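Long-range contacts in BH2851 (Bacillus halodurans, PDB 2GFG), which is a putative adenylate cyclase of the CYTH family, of unproven function, whose relatives typically act on triphosphate compounds: residues A[11-16]-A[148-153]; A[19-24]-A[172-177]; A[51-56]-A[69-74]. All coordinates share one frame; numbering follows the deposited sequence.

Contact 1 (A[11-16]-A[148-153]); sequences KTLVSK and DYEIEF. With EDO (1,2-ethanediol), chain H.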
loop_
_atom_site.group_PDB
_atom_site.type_symbol
_atom_site.label_atom_id
_atom_site.label_comp_id
_atom_site.label_asym_id
_atom_site.label_seq_id
_atom_site.Cartn_x
_atom_site.Cartn_y
_atom_site.Cartn_z
ATOM N N LYS A 11 -7.205 8.422 -3.509
ATOM C CA LYS A 11 -5.776 8.781 -3.524
ATOM C C LYS A 11 -5.442 9.803 -4.593
ATOM O O LYS A 11 -6.068 9.837 -5.635
ATOM C CB LYS A 11 -4.937 7.513 -3.775
ATOM C CG LYS A 11 -5.517 6.624 -4.900
ATOM C CD LYS A 11 -4.633 5.458 -5.263
ATOM C CE LYS A 11 -5.356 4.548 -6.287
ATOM N NZ LYS A 11 -4.457 3.538 -6.903
ATOM N N THR A 12 -4.434 10.631 -4.317
ATOM C CA THR A 12 -3.810 11.466 -5.344
ATOM C C THR A 12 -2.386 11.840 -4.948
ATOM O O THR A 12 -2.095 12.048 -3.768
ATOM C CB THR A 12 -4.617 12.785 -5.636
ATOM O OG1 THR A 12 -4.026 13.471 -6.756
ATOM C CG2 THR A 12 -4.623 13.725 -4.412
ATOM N N LEU A 13 -1.508 11.921 -5.948
ATOM C CA LEU A 13 -0.154 12.424 -5.756
ATOM C C LEU A 13 -0.197 13.919 -5.561
ATOM O O LEU A 13 -1.095 14.598 -6.082
ATOM C CB LEU A 13 0.725 12.103 -6.975
ATOM C CG LEU A 13 1.006 10.627 -7.247
ATOM C CD1 LEU A 13 1.498 10.428 -8.668
ATOM C CD2 LEU A 13 2.006 10.073 -6.247
ATOM N N VAL A 14 0.774 14.439 -4.811
ATOM C CA VAL A 14 0.906 15.879 -4.595
ATOM C C VAL A 14 2.364 16.299 -4.675
ATOM O O VAL A 14 3.271 15.458 -4.653
ATOM C CB VAL A 14 0.290 16.333 -3.213
ATOM C CG1 VAL A 14 -1.232 16.189 -3.226
ATOM C CG2 VAL A 14 0.895 15.548 -2.050
ATOM N N SER A 15 2.582 17.602 -4.799
ATOM C CA SER A 15 3.923 18.160 -4.864
ATOM C C SER A 15 4.565 18.139 -3.507
ATOM O O SER A 15 3.891 17.941 -2.495
ATOM C CB SER A 15 3.872 19.598 -5.371
ATOM O OG SER A 15 3.154 20.423 -4.469
ATOM N N LYS A 16 5.877 18.371 -3.482
ATOM C CA LYS A 16 6.628 18.481 -2.228
ATOM C C LYS A 16 6.091 19.640 -1.380
ATOM O O LYS A 16 5.848 19.480 -0.178
ATOM C CB LYS A 16 8.120 18.692 -2.512
ATOM C CG LYS A 16 9.000 18.752 -1.261
ATOM C CD LYS A 16 10.444 19.079 -1.610
ATOM C CE LYS A 16 11.320 19.113 -0.368
ATOM N NZ LYS A 16 11.350 17.798 0.334
ATOM N N ASP A 148 8.358 10.476 -4.056
ATOM C CA ASP A 148 7.104 11.210 -4.310
ATOM C C ASP A 148 6.246 11.351 -3.051
ATOM O O ASP A 148 6.573 10.798 -1.996
ATOM C CB ASP A 148 6.301 10.561 -5.469
ATOM C CG ASP A 148 5.868 9.104 -5.173
ATOM O OD1 ASP A 148 5.559 8.773 -3.996
ATOM O OD2 ASP A 148 5.754 8.322 -6.155
ATOM N N TYR A 149 5.168 12.123 -3.174
ATOM C CA TYR A 149 4.295 12.449 -2.052
ATOM C C TYR A 149 2.868 12.153 -2.429
ATOM O O TYR A 149 2.471 12.351 -3.582
ATOM C CB TYR A 149 4.450 13.925 -1.678
ATOM C CG TYR A 149 5.873 14.328 -1.392
ATOM C CD1 TYR A 149 6.732 14.723 -2.427
ATOM C CD2 TYR A 149 6.383 14.278 -0.095
ATOM C CE1 TYR A 149 8.067 15.075 -2.169
ATOM C CE2 TYR A 149 7.711 14.629 0.177
ATOM C CZ TYR A 149 8.548 15.016 -0.862
ATOM O OH TYR A 149 9.842 15.348 -0.593
ATOM N N GLU A 150 2.086 11.676 -1.465
ATOM C CA GLU A 150 0.730 11.218 -1.741
ATOM C C GLU A 150 -0.183 11.366 -0.524
ATOM O O GLU A 150 0.213 11.068 0.603
ATOM C CB GLU A 150 0.763 9.746 -2.172
ATOM C CG GLU A 150 -0.505 9.268 -2.889
ATOM C CD GLU A 150 -0.522 7.762 -3.126
ATOM O OE1 GLU A 150 0.449 7.075 -2.741
ATOM O OE2 GLU A 150 -1.514 7.265 -3.680
ATOM N N ILE A 151 -1.406 11.833 -0.772
ATOM C CA ILE A 151 -2.459 11.846 0.235
ATOM C C ILE A 151 -3.481 10.784 -0.156
ATOM O O ILE A 151 -3.709 10.555 -1.348
ATOM C CB ILE A 151 -3.139 13.258 0.357
ATOM C CG1 ILE A 151 -3.994 13.335 1.615
ATOM C CG2 ILE A 151 -3.989 13.599 -0.916
ATOM C CD1 ILE A 151 -4.548 14.738 1.889
ATOM N N GLU A 152 -4.015 10.060 0.840
ATOM C CA GLU A 152 -5.044 8.997 0.584
ATOM C C GLU A 152 -6.111 9.026 1.653
ATOM O O GLU A 152 -5.803 9.201 2.815
ATOM C CB GLU A 152 -4.412 7.590 0.584
ATOM C CG GLU A 152 -3.068 7.459 -0.156
ATOM C CD GLU A 152 -2.194 6.345 0.406
ATOM O OE1 GLU A 152 -2.197 6.137 1.644
ATOM O OE2 GLU A 152 -1.460 5.722 -0.377
ATOM N N PHE A 153 -7.360 8.759 1.266
ATOM C CA PHE A 153 -8.457 8.629 2.238
ATOM C C PHE A 153 -8.967 7.199 2.281
ATOM O O PHE A 153 -9.335 6.643 1.258
ATOM C CB PHE A 153 -9.601 9.576 1.909
ATOM C CG PHE A 153 -10.730 9.503 2.880
ATOM C CD1 PHE A 153 -10.573 9.977 4.172
ATOM C CD2 PHE A 153 -11.940 8.902 2.530
ATOM C CE1 PHE A 153 -11.607 9.886 5.094
ATOM C CE2 PHE A 153 -12.982 8.808 3.459
ATOM C CZ PHE A 153 -12.812 9.303 4.731
HETATM C C1 EDO H . -1.331 3.488 -2.447
HETATM O O1 EDO H . -1.168 4.203 -3.674
HETATM C C2 EDO H . -1.425 1.984 -2.704
HETATM O O2 EDO H . -0.365 1.256 -2.053
HETATM O O HOH W 1 4.984 13.685 -5.823
#
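The barrel of this CYTH domain closes here, where strand 4-14 runs antiparallel to strand 146-155. Thr12 and Ile151 form a hydrogen-bonded pair. Thr12 N gives a nearly straight bond to Ile151 O (3.1 Å), and Ile151 N returns one to Thr12 O (3.1 Å). Further along, Val14 N reaches Tyr149 O at 3.0 Å, but from 45° above the carbonyl plane. A water takes the place of the return bond: it donates to Val14 O and accepts from Tyr149 N.

Thr12, Val14, Tyr149 and Ile151 share the outer face. Thr12 CG2 touches Ile151 CG2 at 3.6 Å. The Tyr149 ring lies alongside Lys16, whose CA sits over one ring face, 4.0 Å from the centroid, in a CH-pi contact. The lysine chain runs extended from CB to CE beside the ring, then bends at its last torsion (chi4 61°), which brings Lys16 NZ to Tyr149 OH at 3.0 Å. Phe19 and His140 also meet this ring. An alanine in place of Tyr149 would remove both ring and hydroxyl, and would probably loosen the start of helix 16-25 against the sheet.

Lys11, Leu13, Glu150 and Glu152 share the inner face. Lys11 and Glu150 point the same way, with Lys11 CB 3.4 Å from Glu150 OE2. Lys11 NZ goes to Asn181. Glu150 and Glu152 both form salt bridges to Lys182, and Glu150 has a second one to Arg185. A 1,2-ethanediol, probably from the crystallisation liquor, donates from O1 to Glu150 OE2 (3.1 Å). Lys11 ends an ExExK sequence, the CYTH signature, and the charged inner face is consistent with the tunnel of triphosphate tunnel enzymes.

Contact 2 (A[19-24]-A[172-177]); sequences FKRLIS and FSISQV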
loop_
_atom_site.group_PDB
_atom_site.type_symbol
_atom_site.label_atom_id
_atom_site.label_comp_id
_atom_site.label_asym_id
_atom_site.label_seq_id
_atom_site.Cartn_x
_atom_site.Cartn_y
_atom_site.Cartn_z
ATOM N N PHE A 19 2.504 18.921 -0.097
ATOM C CA PHE A 19 2.642 17.935 0.999
ATOM C C PHE A 19 3.069 18.621 2.286
ATOM O O PHE A 19 2.468 18.416 3.337
ATOM C CB PHE A 19 3.666 16.871 0.624
ATOM C CG PHE A 19 3.667 15.685 1.530
ATOM C CD1 PHE A 19 2.716 14.669 1.371
ATOM C CD2 PHE A 19 4.657 15.535 2.516
ATOM C CE1 PHE A 19 2.749 13.533 2.165
ATOM C CE2 PHE A 19 4.686 14.394 3.326
ATOM C CZ PHE A 19 3.730 13.396 3.149
ATOM N N LYS A 20 4.088 19.470 2.176
ATOM C CA LYS A 20 4.619 20.229 3.322
ATOM C C LYS A 20 3.569 21.207 3.905
ATOM O O LYS A 20 3.529 21.439 5.122
ATOM C CB LYS A 20 5.877 20.993 2.899
ATOM C CG LYS A 20 6.666 21.562 4.027
ATOM C CD LYS A 20 7.914 22.293 3.515
ATOM C CE LYS A 20 8.601 23.048 4.626
ATOM N NZ LYS A 20 7.757 24.167 5.137
ATOM N N ARG A 21 2.736 21.780 3.028
ATOM C CA ARG A 21 1.645 22.670 3.459
ATOM C C ARG A 21 0.556 21.889 4.207
ATOM O O ARG A 21 0.002 22.375 5.200
ATOM C CB ARG A 21 1.033 23.404 2.254
ATOM C CG ARG A 21 -0.068 24.419 2.630
ATOM C CD ARG A 21 -0.527 25.242 1.431
ATOM N NE ARG A 21 -0.955 24.401 0.296
ATOM C CZ ARG A 21 -2.113 23.723 0.231
ATOM N NH1 ARG A 21 -2.975 23.740 1.252
ATOM N NH2 ARG A 21 -2.401 23.013 -0.861
ATOM N N LEU A 22 0.233 20.696 3.701
ATOM C CA LEU A 22 -0.790 19.830 4.322
ATOM C C LEU A 22 -0.369 19.345 5.700
ATOM O O LEU A 22 -1.206 19.189 6.579
ATOM C CB LEU A 22 -1.103 18.630 3.423
ATOM C CG LEU A 22 -1.993 18.907 2.206
ATOM C CD1 LEU A 22 -1.950 17.745 1.255
ATOM C CD2 LEU A 22 -3.437 19.198 2.645
ATOM N N ILE A 23 0.927 19.057 5.865
ATOM C CA ILE A 23 1.485 18.690 7.182
ATOM C C ILE A 23 1.247 19.818 8.184
ATOM O O ILE A 23 0.841 19.572 9.323
ATOM C CB ILE A 23 3.023 18.391 7.102
ATOM C CG1 ILE A 23 3.280 17.098 6.339
ATOM C CG2 ILE A 23 3.648 18.288 8.522
ATOM C CD1 ILE A 23 4.752 16.898 5.943
ATOM N N SER A 24 1.504 21.057 7.741
ATOM C CA SER A 24 1.315 22.246 8.583
ATOM C C SER A 24 -0.167 22.499 8.928
ATOM O O SER A 24 -0.514 22.678 10.099
ATOM C CB SER A 24 1.903 23.484 7.890
ATOM O OG SER A 24 1.709 24.643 8.671
ATOM N N PHE A 172 -8.777 21.724 1.119
ATOM C CA PHE A 172 -7.338 21.993 1.192
ATOM C C PHE A 172 -6.743 22.401 -0.169
ATOM O O PHE A 172 -5.531 22.521 -0.303
ATOM C CB PHE A 172 -6.618 20.765 1.762
ATOM C CG PHE A 172 -7.055 20.417 3.138
ATOM C CD1 PHE A 172 -6.515 21.087 4.241
ATOM C CD2 PHE A 172 -8.096 19.508 3.350
ATOM C CE1 PHE A 172 -6.958 20.805 5.545
ATOM C CE2 PHE A 172 -8.541 19.216 4.658
ATOM C CZ PHE A 172 -7.968 19.868 5.749
ATOM N N SER A 173 -7.621 22.676 -1.149
ATOM C CA SER A 173 -7.211 23.117 -2.490
ATOM C C SER A 173 -6.105 22.226 -3.078
ATOM O O SER A 173 -5.013 22.697 -3.413
ATOM C CB SER A 173 -6.782 24.588 -2.459
ATOM O OG SER A 173 -7.890 25.425 -2.154
ATOM N N ILE A 174 -6.393 20.929 -3.138
ATOM C CA ILE A 174 -5.503 19.952 -3.754
ATOM C C ILE A 174 -6.031 19.634 -5.137
ATOM O O ILE A 174 -7.185 19.245 -5.284
ATOM C CB ILE A 174 -5.432 18.629 -2.921
ATOM C CG1 ILE A 174 -5.201 18.923 -1.428
ATOM C CG2 ILE A 174 -4.335 17.693 -3.471
ATOM C CD1 ILE A 174 -3.949 19.735 -1.139
ATOM N N SER A 175 -5.205 19.859 -6.160
ATOM C CA SER A 175 -5.580 19.520 -7.534
ATOM C C SER A 175 -5.288 18.045 -7.765
ATOM O O SER A 175 -4.160 17.592 -7.568
ATOM C CB SER A 175 -4.819 20.389 -8.544
ATOM O OG SER A 175 -3.425 20.169 -8.467
ATOM N N GLN A 176 -6.320 17.290 -8.132
ATOM C CA GLN A 176 -6.203 15.846 -8.279
ATOM C C GLN A 176 -5.514 15.468 -9.589
ATOM O O GLN A 176 -5.686 16.135 -10.604
ATOM C CB GLN A 176 -7.584 15.193 -8.211
ATOM C CG GLN A 176 -7.540 13.665 -8.207
ATOM C CD GLN A 176 -8.815 13.041 -7.701
ATOM O OE1 GLN A 176 -9.910 13.607 -7.852
ATOM N NE2 GLN A 176 -8.698 11.863 -7.122
ATOM N N VAL A 177 -4.723 14.395 -9.541
ATOM C CA VAL A 177 -4.040 13.858 -10.736
ATOM C C VAL A 177 -4.164 12.338 -10.761
ATOM O O VAL A 177 -4.309 11.713 -9.699
ATOM C CB VAL A 177 -2.518 14.264 -10.778
ATOM C CG1 VAL A 177 -2.370 15.759 -10.945
ATOM C CG2 VAL A 177 -1.780 13.785 -9.530
#
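Arg21 leaves helix 16-25 with its CB directed at the turn that follows helix 158-171. Its CG is anti to the backbone N (chi1 -177°), and the chain stays extended as far as CD. It then bends at chi3 (54°), and this bend turns the guanidinium onto the carbonyl of Phe172. Arg21 CZ lies 3.7 Å from Phe172 O. The two terminal nitrogens grip that one oxygen end-on: Arg21 NH1 and Arg21 NH2 each donate to Phe172 O at 3.2 Å. The oxygen lies close to the guanidinium plane. NH2 comes in nearly along the C=O axis, whereas NH1 stands above the carbonyl plane. Both bonds are bent, as expected when two donors share one acceptor. NH1 also has a weak bond to Gln25 within its own helix. Arg21 NH2 touches a carbon as well, Ile174 CD1 at 3.6 Å.

That methyl links the polar grip to an apolar patch. Leu22, next along the helix, meets Ile174 tip to tip, with Leu22 CD1 3.7 Å from Ile174 CD1. Its other branch crosses Phe172 obliquely, and Leu22 CD2 lies 3.7 Å from Phe172 CB. Ile174 also packs on Val14 and Leu169, so the patch reaches the barrel wall and helix 158-171.

The backbone of 172-174 is held by a Schellman motif. Ser173 is its C-prime residue, with positive phi (49°), and Ile174 N bonds back to Leu169 O. Phe172 O thus belongs to the C-terminal end of a helix, where the dipole would probably make the carbonyl richer in negative charge. The positive guanidinium is likely to be favoured there, giving a charge-assisted clasp between two helices beside apolar packing.

Contact 3 (A[51-56]-A[69-74]); sequences QSSALR and KQPHPA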
loop_
_atom_site.group_PDB
_atom_site.type_symbol
_atom_site.label_atom_id
_atom_site.label_comp_id
_atom_site.label_asym_id
_atom_site.label_seq_id
_atom_site.Cartn_x
_atom_site.Cartn_y
_atom_site.Cartn_z
ATOM N N GLN A 51 -3.786 -10.272 -12.805
ATOM C CA GLN A 51 -4.990 -10.575 -12.017
ATOM C C GLN A 51 -5.354 -9.408 -11.069
ATOM O O GLN A 51 -6.124 -9.583 -10.120
ATOM C CB GLN A 51 -4.799 -11.871 -11.245
ATOM C CG GLN A 51 -4.526 -13.074 -12.157
ATOM C CD GLN A 51 -4.738 -14.410 -11.470
ATOM O OE1 GLN A 51 -5.624 -14.556 -10.632
ATOM N NE2 GLN A 51 -3.964 -15.406 -11.870
ATOM N N SER A 52 -4.843 -8.203 -11.392
ATOM C CA SER A 52 -5.110 -6.970 -10.625
ATOM C C SER A 52 -4.823 -7.130 -9.117
ATOM O O SER A 52 -5.481 -6.502 -8.268
ATOM C CB SER A 52 -6.546 -6.498 -10.867
ATOM O OG SER A 52 -6.774 -6.277 -12.254
ATOM N N SER A 53 -3.788 -7.911 -8.806
ATOM C CA SER A 53 -3.425 -8.206 -7.427
ATOM C C SER A 53 -2.022 -7.738 -7.117
ATOM O O SER A 53 -1.211 -7.491 -8.034
ATOM C CB SER A 53 -3.539 -9.703 -7.160
ATOM O OG SER A 53 -4.886 -10.129 -7.255
ATOM N N ALA A 54 -1.732 -7.620 -5.818
ATOM C CA ALA A 54 -0.432 -7.179 -5.343
ATOM C C ALA A 54 -0.046 -7.943 -4.082
ATOM O O ALA A 54 -0.862 -8.073 -3.139
ATOM C CB ALA A 54 -0.447 -5.677 -5.068
ATOM N N LEU A 55 1.198 -8.435 -4.059
ATOM C CA LEU A 55 1.726 -9.206 -2.942
ATOM C C LEU A 55 2.950 -8.496 -2.386
ATOM O O LEU A 55 3.884 -8.180 -3.133
ATOM C CB LEU A 55 2.107 -10.612 -3.412
ATOM C CG LEU A 55 2.545 -11.638 -2.360
ATOM C CD1 LEU A 55 1.405 -12.038 -1.489
ATOM C CD2 LEU A 55 3.138 -12.868 -3.043
ATOM N N ARG A 56 2.944 -8.238 -1.081
ATOM C CA ARG A 56 4.087 -7.607 -0.411
ATOM C C ARG A 56 4.340 -8.200 0.956
ATOM O O ARG A 56 3.466 -8.861 1.537
ATOM C CB ARG A 56 3.858 -6.090 -0.257
ATOM C CG ARG A 56 2.670 -5.721 0.662
ATOM C CD ARG A 56 2.702 -4.270 1.102
ATOM N NE ARG A 56 1.689 -4.014 2.148
ATOM C CZ ARG A 56 0.580 -3.261 2.006
ATOM N NH1 ARG A 56 0.364 -2.534 0.901
ATOM N NH2 ARG A 56 -0.272 -3.157 3.027
ATOM N N LYS A 69 -3.322 -8.305 -1.850
ATOM C CA LYS A 69 -4.478 -7.475 -2.234
ATOM C C LYS A 69 -5.001 -8.005 -3.530
ATOM O O LYS A 69 -4.238 -8.157 -4.470
ATOM C CB LYS A 69 -4.073 -6.019 -2.429
ATOM C CG LYS A 69 -3.713 -5.293 -1.160
ATOM C CD LYS A 69 -3.301 -3.842 -1.452
ATOM C CE LYS A 69 -2.936 -3.100 -0.170
ATOM N NZ LYS A 69 -2.657 -1.650 -0.403
ATOM N N GLN A 70 -6.305 -8.314 -3.581
ATOM C CA GLN A 70 -6.945 -8.844 -4.813
ATOM C C GLN A 70 -8.298 -8.169 -5.052
ATOM O O GLN A 70 -8.825 -7.513 -4.155
ATOM C CB GLN A 70 -7.110 -10.377 -4.726
ATOM C CG GLN A 70 -8.015 -10.858 -3.591
ATOM C CD GLN A 70 -7.955 -12.364 -3.399
ATOM O OE1 GLN A 70 -7.405 -12.849 -2.408
ATOM N NE2 GLN A 70 -8.506 -13.117 -4.367
ATOM N N PRO A 71 -8.838 -8.278 -6.290
ATOM C CA PRO A 71 -10.156 -7.693 -6.585
ATOM C C PRO A 71 -11.306 -8.229 -5.698
ATOM O O PRO A 71 -11.246 -9.358 -5.197
ATOM C CB PRO A 71 -10.385 -8.075 -8.051
ATOM C CG PRO A 71 -9.040 -8.248 -8.609
ATOM C CD PRO A 71 -8.210 -8.828 -7.512
ATOM N N HIS A 72 -12.319 -7.394 -5.509
ATOM C CA HIS A 72 -13.468 -7.709 -4.654
ATOM C C HIS A 72 -14.635 -6.834 -5.108
ATOM O O HIS A 72 -14.404 -5.743 -5.629
ATOM C CB HIS A 72 -13.116 -7.414 -3.191
ATOM C CG HIS A 72 -13.998 -8.107 -2.204
ATOM N ND1 HIS A 72 -14.998 -7.455 -1.512
ATOM C CD2 HIS A 72 -14.032 -9.396 -1.790
ATOM C CE1 HIS A 72 -15.608 -8.314 -0.714
ATOM N NE2 HIS A 72 -15.039 -9.497 -0.863
ATOM N N PRO A 73 -15.903 -7.341 -4.988
ATOM C CA PRO A 73 -17.066 -6.530 -5.417
ATOM C C PRO A 73 -16.963 -5.047 -5.011
ATOM O O PRO A 73 -17.032 -4.169 -5.873
ATOM C CB PRO A 73 -18.235 -7.216 -4.718
ATOM C CG PRO A 73 -17.839 -8.661 -4.682
ATOM C CD PRO A 73 -16.320 -8.688 -4.540
ATOM N N ALA A 74 -16.709 -4.797 -3.721
ATOM C CA ALA A 74 -16.467 -3.443 -3.211
ATOM C C ALA A 74 -14.996 -3.306 -2.794
ATOM O O ALA A 74 -14.533 -4.017 -1.913
ATOM C CB ALA A 74 -17.371 -3.160 -2.041
#
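The beta hairpin of strands 54-60 and 63-71 begins and ends at this contact, in the wall of the barrel. Ala54 and Lys69 are an antiparallel hydrogen-bonded pair: Ala54 N donates to Lys69 O at 2.9 Å, and Lys69 N to Ala54 O at 2.8 Å. Both donors lie in the carbonyl planes. Before the strand, Ser52 is the C-prime residue of a Schellman motif that ends helix 47-50. Ser53 OG bonds to Gln51 O (3.2 Å) and touches Gln70 CB. Pro71 packs its CG and CD on this turn, with Pro71 CD 3.4 Å from Gln51 O.

On the face of Ala54 and Lys69, two extended cationic chains cross obliquely. Arg56 NH1 is only 3.4 Å from Lys69 NZ, near the guanidinium plane. The two like charges would repel each other, a repulsion probably eased by the salt bridge from Lys69 NZ to Glu7. Such a basic cluster is consistent with the anion-binding tunnel of CYTH proteins.

Strand 34-42 flanks the hairpin beside strand 54-60, and strand 76-83 lies beside strand 63-71. Helix 101-108 covers the other face, against Leu55 and Gln70.

In the fold
From the N terminus, strand 4-14 gives the first half of contact 1, and helix 16-25 directly follows with the first half of contact 2. The hairpin of contact 3 comes next and closes a short loop of 12 residues. Contact 3 is nested inside the long loops of both others. The chain then returns: strand 146-155 closes contact 1, and the turn after helix 158-171 closes contact 2. Contacts 1 and 2 therefore cross. They also touch, where Thr12 OG1 probably hydrogen-bonds to Val177 N. Together they tie the barrel seam to two helices. Contact 3 belongs to the same sheet, its centre about 21 Å from that of contact 1.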